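Local coordinates for glucoamylase (Thermoanaerobacterium thermosaccharolyticum, PDB 1LF6), which hydrolyses terminal alpha-1,4-linked glucose units successively from the non-reducing ends of glucan chains, releasing beta-D-glucose, and probably also cleaves isomaltose, at residues 57-62 with 133-138; 363-368 with 411-416; 399-404 with 419-424. One frame throughout, in Å; residues are numbered along the deposited sequence.

Interaction 1: 57-62 with 133-138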
# COMPACT_ATOMS: atom_id res chain seq x y z
N GLY A 57 0.44 4.71 -16.97
CA GLY A 57 1.14 5.82 -17.60
C GLY A 57 0.74 7.21 -17.15
O GLY A 57 1.14 8.19 -17.77
N ALA A 58 -0.02 7.31 -16.07
CA ALA A 58 -0.43 8.62 -15.60
C ALA A 58 -0.59 8.70 -14.10
O ALA A 58 -0.75 7.70 -13.41
CB ALA A 58 -1.73 9.02 -16.29
N ILE A 59 -0.53 9.93 -13.60
CA ILE A 59 -0.70 10.18 -12.19
C ILE A 59 -2.10 9.70 -11.82
O ILE A 59 -3.08 10.04 -12.48
CB ILE A 59 -0.58 11.69 -11.90
CG1 ILE A 59 0.88 12.12 -12.02
CG2 ILE A 59 -1.18 12.02 -10.54
CD1 ILE A 59 1.09 13.62 -12.02
N SER A 60 -2.20 8.88 -10.78
CA SER A 60 -3.49 8.40 -10.32
C SER A 60 -3.84 9.16 -9.04
O SER A 60 -3.82 10.39 -9.04
CB SER A 60 -3.46 6.88 -10.09
OG SER A 60 -2.30 6.47 -9.39
N GLU A 61 -4.13 8.46 -7.96
CA GLU A 61 -4.47 9.14 -6.71
C GLU A 61 -3.35 10.03 -6.17
O GLU A 61 -2.17 9.68 -6.24
CB GLU A 61 -4.85 8.14 -5.62
CG GLU A 61 -6.18 7.42 -5.81
CD GLU A 61 -6.05 6.15 -6.63
OE1 GLU A 61 -4.91 5.74 -6.92
OE2 GLU A 61 -7.09 5.56 -6.98
N VAL A 62 -3.74 11.18 -5.63
CA VAL A 62 -2.80 12.12 -5.02
C VAL A 62 -3.38 12.44 -3.66
O VAL A 62 -4.58 12.72 -3.54
CB VAL A 62 -2.65 13.43 -5.85
CG1 VAL A 62 -1.59 14.32 -5.22
CG2 VAL A 62 -2.27 13.10 -7.29
N LEU A 133 2.54 19.08 -6.49
CA LEU A 133 2.97 17.94 -7.30
C LEU A 133 3.42 18.51 -8.64
O LEU A 133 2.74 19.36 -9.22
CB LEU A 133 1.81 16.97 -7.52
CG LEU A 133 2.13 15.77 -8.43
CD1 LEU A 133 3.19 14.90 -7.76
CD2 LEU A 133 0.86 14.97 -8.68
N ILE A 134 4.57 18.04 -9.12
CA ILE A 134 5.12 18.53 -10.37
C ILE A 134 5.21 17.46 -11.44
O ILE A 134 5.57 16.32 -11.16
CB ILE A 134 6.53 19.11 -10.13
CG1 ILE A 134 6.48 20.19 -9.05
CG2 ILE A 134 7.09 19.66 -11.43
CD1 ILE A 134 7.83 20.55 -8.47
N MET A 135 4.89 17.84 -12.67
CA MET A 135 4.98 16.93 -13.79
C MET A 135 5.49 17.66 -15.02
O MET A 135 4.78 18.48 -15.60
CB MET A 135 3.62 16.30 -14.15
CG MET A 135 3.69 15.49 -15.45
SD MET A 135 2.11 14.84 -16.05
CE MET A 135 1.23 16.38 -16.39
N LYS A 136 6.72 17.37 -15.40
CA LYS A 136 7.28 17.98 -16.60
C LYS A 136 6.91 17.01 -17.70
O LYS A 136 7.03 15.80 -17.53
CB LYS A 136 8.80 18.12 -16.50
CG LYS A 136 9.43 18.81 -17.70
CD LYS A 136 10.86 19.24 -17.41
CE LYS A 136 11.42 20.14 -18.49
NZ LYS A 136 12.80 20.61 -18.17
N ALA A 137 6.44 17.53 -18.82
CA ALA A 137 6.05 16.67 -19.93
C ALA A 137 6.47 17.28 -21.25
O ALA A 137 6.61 18.50 -21.38
CB ALA A 137 4.54 16.45 -19.91
N LYS A 138 6.69 16.41 -22.23
CA LYS A 138 7.08 16.83 -23.57
C LYS A 138 6.35 15.92 -24.55
O LYS A 138 6.27 14.71 -24.35
CB LYS A 138 8.59 16.72 -23.77
CG LYS A 138 9.13 15.29 -23.78
CD LYS A 138 10.59 15.25 -24.20
CE LYS A 138 11.13 13.82 -24.17
NZ LYS A 138 12.57 13.73 -24.58
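Where the chain enters the strand that carries Ile59 and Val62 onto Leu133, the carbonyl oxygen of Gly57 is gripped twice, by Asn111 ND2 and Lys122 NZ. The contact that follows is wholly apolar. Ile59 and Leu133 meet end to end, Ile59 CD1 lying 3.6 Å from Leu133 CD2. Ile59 keeps CG1 beside its backbone nitrogen (chi1 -73°) and then runs on extended, which carries CD1 out toward the facing strand; its other branch, CG2, is 4.0 Å from the same Leu133 CD2. Leu133 has CG opposite the backbone N (chi1 177°), and CD2 becomes its leading methyl. Val62 lies obliquely to the leucine, its CG2 3.9 Å from Leu133 CD2, so a single methyl group meets three branches of the facing strand. This is face-to-face packing inside the beta-sandwich of the N-terminal domain: strand 58-63 belongs to one antiparallel sheet and strand 132-141 to the other. The short segments run nearly antiparallel, at 160°, with axes 10.2 Å apart, a spacing filled by side chains, while each backbone pairs within its own sheet, Ile59 with Ile75 and Leu133 with Leu248. Leu133 and Met135 project to the interior in ordinary alternation, with Ile134 turned away between them. Ile59 and Val62 are three positions apart, so alternation is broken on their strand, at about Ser60. Met135 takes part through its stem, CB lying 4.3 Å from Ile59 CD1. Around the contact the layer is continued by Ile124 and Ile75 against Ile59, by Phe250 and Val72 against Val62, and by Phe77 and Ile246 against Met135.

Interaction 2: 363-368 with 411-416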
# COMPACT_ATOMS: atom_id res chain seq x y z
N ARG A 363 9.16 5.05 16.14
CA ARG A 363 8.04 5.95 15.96
C ARG A 363 6.77 5.12 15.77
O ARG A 363 5.70 5.48 16.28
CB ARG A 363 8.27 6.84 14.75
CG ARG A 363 7.80 8.27 14.94
CD ARG A 363 8.22 9.13 13.76
NE ARG A 363 9.63 8.95 13.47
CZ ARG A 363 10.12 8.46 12.34
NH1 ARG A 363 9.29 8.08 11.37
NH2 ARG A 363 11.43 8.33 12.18
N SER A 364 6.88 4.02 15.04
CA SER A 364 5.71 3.17 14.82
C SER A 364 5.30 2.53 16.15
O SER A 364 4.11 2.36 16.42
CB SER A 364 5.99 2.11 13.76
OG SER A 364 6.74 1.03 14.27
N LEU A 365 6.28 2.17 16.98
CA LEU A 365 5.98 1.57 18.27
C LEU A 365 5.29 2.60 19.16
O LEU A 365 4.30 2.29 19.84
CB LEU A 365 7.24 1.05 18.96
CG LEU A 365 7.04 0.35 20.31
CD1 LEU A 365 6.11 -0.84 20.14
CD2 LEU A 365 8.39 -0.11 20.86
N ASP A 366 5.81 3.82 19.16
CA ASP A 366 5.23 4.89 19.96
C ASP A 366 3.81 5.22 19.50
O ASP A 366 2.99 5.68 20.30
CB ASP A 366 6.12 6.13 19.91
CG ASP A 366 7.32 6.00 20.83
OD1 ASP A 366 8.42 6.42 20.43
OD2 ASP A 366 7.14 5.49 21.96
N TYR A 367 3.53 4.99 18.23
CA TYR A 367 2.19 5.23 17.70
C TYR A 367 1.26 4.22 18.38
O TYR A 367 0.19 4.58 18.86
CB TYR A 367 2.16 5.01 16.18
CG TYR A 367 0.77 5.06 15.59
CD1 TYR A 367 0.14 6.27 15.34
CD2 TYR A 367 0.06 3.88 15.33
CE1 TYR A 367 -1.17 6.32 14.84
CE2 TYR A 367 -1.24 3.92 14.83
CZ TYR A 367 -1.85 5.14 14.59
OH TYR A 367 -3.14 5.19 14.11
N LEU A 368 1.69 2.96 18.41
CA LEU A 368 0.91 1.89 19.02
C LEU A 368 0.71 2.11 20.52
O LEU A 368 -0.33 1.77 21.08
CB LEU A 368 1.61 0.54 18.78
CG LEU A 368 1.69 0.04 17.34
CD1 LEU A 368 2.56 -1.19 17.28
CD2 LEU A 368 0.29 -0.28 16.83
N TYR A 411 11.99 -0.91 27.17
CA TYR A 411 11.46 -1.34 28.45
C TYR A 411 10.72 -0.23 29.17
O TYR A 411 10.06 -0.44 30.19
CB TYR A 411 12.60 -1.86 29.34
CG TYR A 411 13.52 -2.82 28.63
CD1 TYR A 411 13.00 -3.84 27.82
CD2 TYR A 411 14.90 -2.72 28.77
CE1 TYR A 411 13.85 -4.73 27.17
CE2 TYR A 411 15.75 -3.62 28.12
CZ TYR A 411 15.22 -4.62 27.32
OH TYR A 411 16.05 -5.51 26.69
N ASP A 412 10.82 0.97 28.62
CA ASP A 412 10.16 2.14 29.18
C ASP A 412 8.66 2.12 28.88
O ASP A 412 7.89 2.87 29.47
CB ASP A 412 10.78 3.41 28.60
CG ASP A 412 10.68 3.45 27.08
OD1 ASP A 412 9.89 4.25 26.56
OD2 ASP A 412 11.39 2.66 26.42
N LEU A 413 8.25 1.24 27.97
CA LEU A 413 6.84 1.15 27.59
C LEU A 413 6.09 0.05 28.33
O LEU A 413 4.94 -0.27 28.00
CB LEU A 413 6.72 0.92 26.08
CG LEU A 413 7.28 2.01 25.16
CD1 LEU A 413 7.13 1.58 23.71
CD2 LEU A 413 6.55 3.33 25.42
N TYR A 414 6.72 -0.53 29.35
CA TYR A 414 6.11 -1.60 30.12
C TYR A 414 4.75 -1.25 30.71
O TYR A 414 3.78 -2.00 30.54
CB TYR A 414 7.05 -2.06 31.24
CG TYR A 414 6.47 -3.18 32.08
CD1 TYR A 414 6.27 -4.44 31.53
CD2 TYR A 414 6.09 -2.96 33.40
CE1 TYR A 414 5.69 -5.46 32.28
CE2 TYR A 414 5.51 -3.97 34.16
CZ TYR A 414 5.32 -5.22 33.60
OH TYR A 414 4.75 -6.23 34.33
N ASP A 415 4.66 -0.13 31.42
CA ASP A 415 3.41 0.30 32.04
C ASP A 415 2.32 0.72 31.07
O ASP A 415 1.15 0.38 31.26
CB ASP A 415 3.65 1.46 33.01
CG ASP A 415 4.43 1.06 34.25
OD1 ASP A 415 4.01 0.11 34.94
OD2 ASP A 415 5.48 1.69 34.52
N SER A 416 2.69 1.46 30.04
CA SER A 416 1.70 1.96 29.08
C SER A 416 1.38 1.04 27.90
O SER A 416 0.32 1.18 27.29
CB SER A 416 2.15 3.32 28.54
OG SER A 416 3.34 3.20 27.78
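The CA atoms of Asp366, in mid-helix, and Leu413, at the N-cap of helix 414-428, lie 8.6 Å apart, where a short 3-10 turn at residues 411-413 faces the side of helix 358-375. Leu413 and Leu365 span this distance together. The CG of Leu413 stands beside its own backbone nitrogen (chi1 -61°) and the side chain continues extended, which carries CD1 straight out to the helix. There Leu413 CD1 is 3.5 Å from Leu365 CD2 and 3.6 Å from Leu365 CG, the two leucines meeting tip to tip. Leu365 supplies its half by pointing CG opposite to the backbone N (chi1 -178°), with CD2 as the foremost methyl. In the alpha/alpha barrel of this family 15 glycoside hydrolase, the contact thus joins one barrel helix to the turn that starts another, and helix 395-407 closes in beside it, with Leu404 and Ser405 also touching Leu365. The second branch of Leu413 turns to the more polar border: Leu413 CD2 is 4.1 Å from Asp366 OD2, the aspartate side chain crossing the leucine at about a right angle. The polar demand of that oxygen is met outside the contact: Asp366 OD2 forms a salt bridge with Arg410 NH2, while Arg410 NE holds Asp412 OD2. The two like-charged carboxylates, 5.5 Å apart between Asp366 OD2 and Asp412 OD1, therefore share one guanidinium group, which probably eases their mutual repulsion. Within the turn, Tyr414 N reaches Tyr411 O by a weak bond of 3.4 Å.

Interaction 3: 399-404 with 419-424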
# COMPACT_ATOMS: atom_id res chain seq x y z
N ALA A 399 -0.29 -9.02 20.58
CA ALA A 399 1.05 -9.53 20.87
C ALA A 399 2.21 -8.85 20.15
O ALA A 399 3.25 -8.60 20.75
CB ALA A 399 1.09 -11.03 20.58
N ASP A 400 2.03 -8.56 18.86
CA ASP A 400 3.10 -7.96 18.07
C ASP A 400 3.73 -6.70 18.65
O ASP A 400 4.95 -6.56 18.64
CB ASP A 400 2.62 -7.70 16.64
CG ASP A 400 2.41 -9.00 15.87
OD1 ASP A 400 3.01 -10.02 16.28
OD2 ASP A 400 1.68 -9.01 14.86
N PRO A 401 2.92 -5.76 19.16
CA PRO A 401 3.55 -4.57 19.72
C PRO A 401 4.46 -4.90 20.91
O PRO A 401 5.45 -4.20 21.15
CB PRO A 401 2.36 -3.68 20.08
CG PRO A 401 1.20 -4.63 20.15
CD PRO A 401 1.46 -5.59 19.05
N ILE A 402 4.14 -5.97 21.63
CA ILE A 402 4.96 -6.38 22.77
C ILE A 402 6.28 -6.93 22.25
O ILE A 402 7.34 -6.61 22.78
CB ILE A 402 4.30 -7.50 23.62
CG1 ILE A 402 2.95 -7.04 24.18
CG2 ILE A 402 5.25 -7.89 24.75
CD1 ILE A 402 2.20 -8.14 24.91
N ILE A 403 6.20 -7.76 21.22
CA ILE A 403 7.38 -8.36 20.63
C ILE A 403 8.30 -7.27 20.08
O ILE A 403 9.52 -7.35 20.22
CB ILE A 403 7.00 -9.34 19.49
CG1 ILE A 403 6.09 -10.44 20.06
CG2 ILE A 403 8.25 -9.97 18.88
CD1 ILE A 403 5.54 -11.39 19.01
N LEU A 404 7.71 -6.23 19.48
CA LEU A 404 8.49 -5.12 18.93
C LEU A 404 9.14 -4.33 20.08
O LEU A 404 10.28 -3.89 19.96
CB LEU A 404 7.58 -4.20 18.12
CG LEU A 404 8.23 -3.01 17.39
CD1 LEU A 404 9.31 -3.50 16.46
CD2 LEU A 404 7.17 -2.24 16.61
N LYS A 419 2.34 -4.25 29.75
CA LYS A 419 1.45 -4.79 30.77
C LYS A 419 -0.03 -4.79 30.37
O LYS A 419 -0.70 -5.81 30.50
CB LYS A 419 1.65 -4.05 32.10
CG LYS A 419 0.76 -4.53 33.23
CD LYS A 419 1.40 -4.24 34.59
CE LYS A 419 0.38 -4.33 35.71
NZ LYS A 419 -0.41 -5.59 35.67
N PRO A 420 -0.55 -3.66 29.88
CA PRO A 420 -1.97 -3.70 29.50
C PRO A 420 -2.30 -4.72 28.41
O PRO A 420 -3.33 -5.40 28.47
CB PRO A 420 -2.27 -2.26 29.08
CG PRO A 420 -0.91 -1.69 28.73
CD PRO A 420 -0.01 -2.30 29.76
N LEU A 421 -1.42 -4.85 27.41
CA LEU A 421 -1.66 -5.81 26.33
C LEU A 421 -1.49 -7.24 26.81
O LEU A 421 -2.26 -8.12 26.44
CB LEU A 421 -0.74 -5.53 25.15
CG LEU A 421 -1.04 -4.26 24.36
CD1 LEU A 421 -0.03 -4.12 23.23
CD2 LEU A 421 -2.47 -4.31 23.80
N ALA A 422 -0.47 -7.48 27.64
CA ALA A 422 -0.22 -8.81 28.16
C ALA A 422 -1.40 -9.25 29.02
O ALA A 422 -1.86 -10.39 28.92
CB ALA A 422 1.07 -8.83 28.98
N ASP A 423 -1.89 -8.35 29.87
CA ASP A 423 -3.02 -8.65 30.74
C ASP A 423 -4.28 -8.88 29.91
O ASP A 423 -5.12 -9.71 30.27
CB ASP A 423 -3.27 -7.52 31.74
CG ASP A 423 -2.14 -7.38 32.76
OD1 ASP A 423 -1.47 -8.39 33.05
OD2 ASP A 423 -1.96 -6.26 33.28
N PHE A 424 -4.42 -8.15 28.82
CA PHE A 424 -5.59 -8.30 27.96
C PHE A 424 -5.57 -9.67 27.29
O PHE A 424 -6.58 -10.36 27.23
CB PHE A 424 -5.62 -7.19 26.91
CG PHE A 424 -6.82 -7.24 26.01
CD1 PHE A 424 -6.66 -7.34 24.63
CD2 PHE A 424 -8.10 -7.21 26.53
CE1 PHE A 424 -7.77 -7.40 23.79
CE2 PHE A 424 -9.22 -7.27 25.70
CZ PHE A 424 -9.05 -7.36 24.32
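Pro401 and Ile402 pack on Leu421 and Ala422 where two successive helices of the alpha/alpha barrel, 395-407 and 414-428, run back against each other; the short segments cross at -138° with axes 9.4 Å apart. Leu421 is the central side chain. With CG set beside its own nitrogen (chi1 -70°) and chi2 fully extended at 179°, it sends CD1 across to the proline ring, 3.4 Å from Pro401 CG. The two side chains cross at about a right angle, and the carbon-carbon distance is tighter than a usual van der Waals contact. Pro401 CB, at 4.0 Å from the same Leu421 CD1, gives the methyl a second ring carbon to rest on. Ile402 passes Leu421 the other way, the two side chains lying alongside and pointing opposite ways. Its CG1 also lies beside the backbone nitrogen, and the extended end places Ile402 CD1 3.9 Å from Leu421 CB, close to the root of that side chain. The same Ile402 CD1 settles against the opposing backbone, 3.9 Å from Ala422 N and 4.3 Å from Ala422 CB. A proline interrupts the hydrogen bonding of each helix: both are kinked, at residues 401-402 and at 420. Helix 445-464 flanks the pair, Ala458 touching both Ile402 and Ala422. Along helix 414-428, a salt bridge spans one turn, Lys419 NZ lying 2.9 Å from Asp423 OD2 on the syn side of the carboxylate, whose OD1 is hydrogen-bonded to Tyr474 OH.

Overall arrangement
Interactions 2 and 3 form one continuous patch of the barrel, their centres about 10 Å apart, and both use helix 414-428: interaction 2 its first turn, interaction 3 the next ones. They join directly through a probable hydrogen bond from Lys419 N to Tyr414 O, 2.8 Å, and through Leu365 and Leu368, which pack on Pro401. Along the chain their segments alternate. Interaction 1 belongs to the N-terminal beta domain, on the opposite side of the chain's centre, about 39 Å and 43 Å from the other two, centre to centre. All three lie away from the probable catalytic pair Glu435 and Glu438 and the likely substrate-binding Trp325.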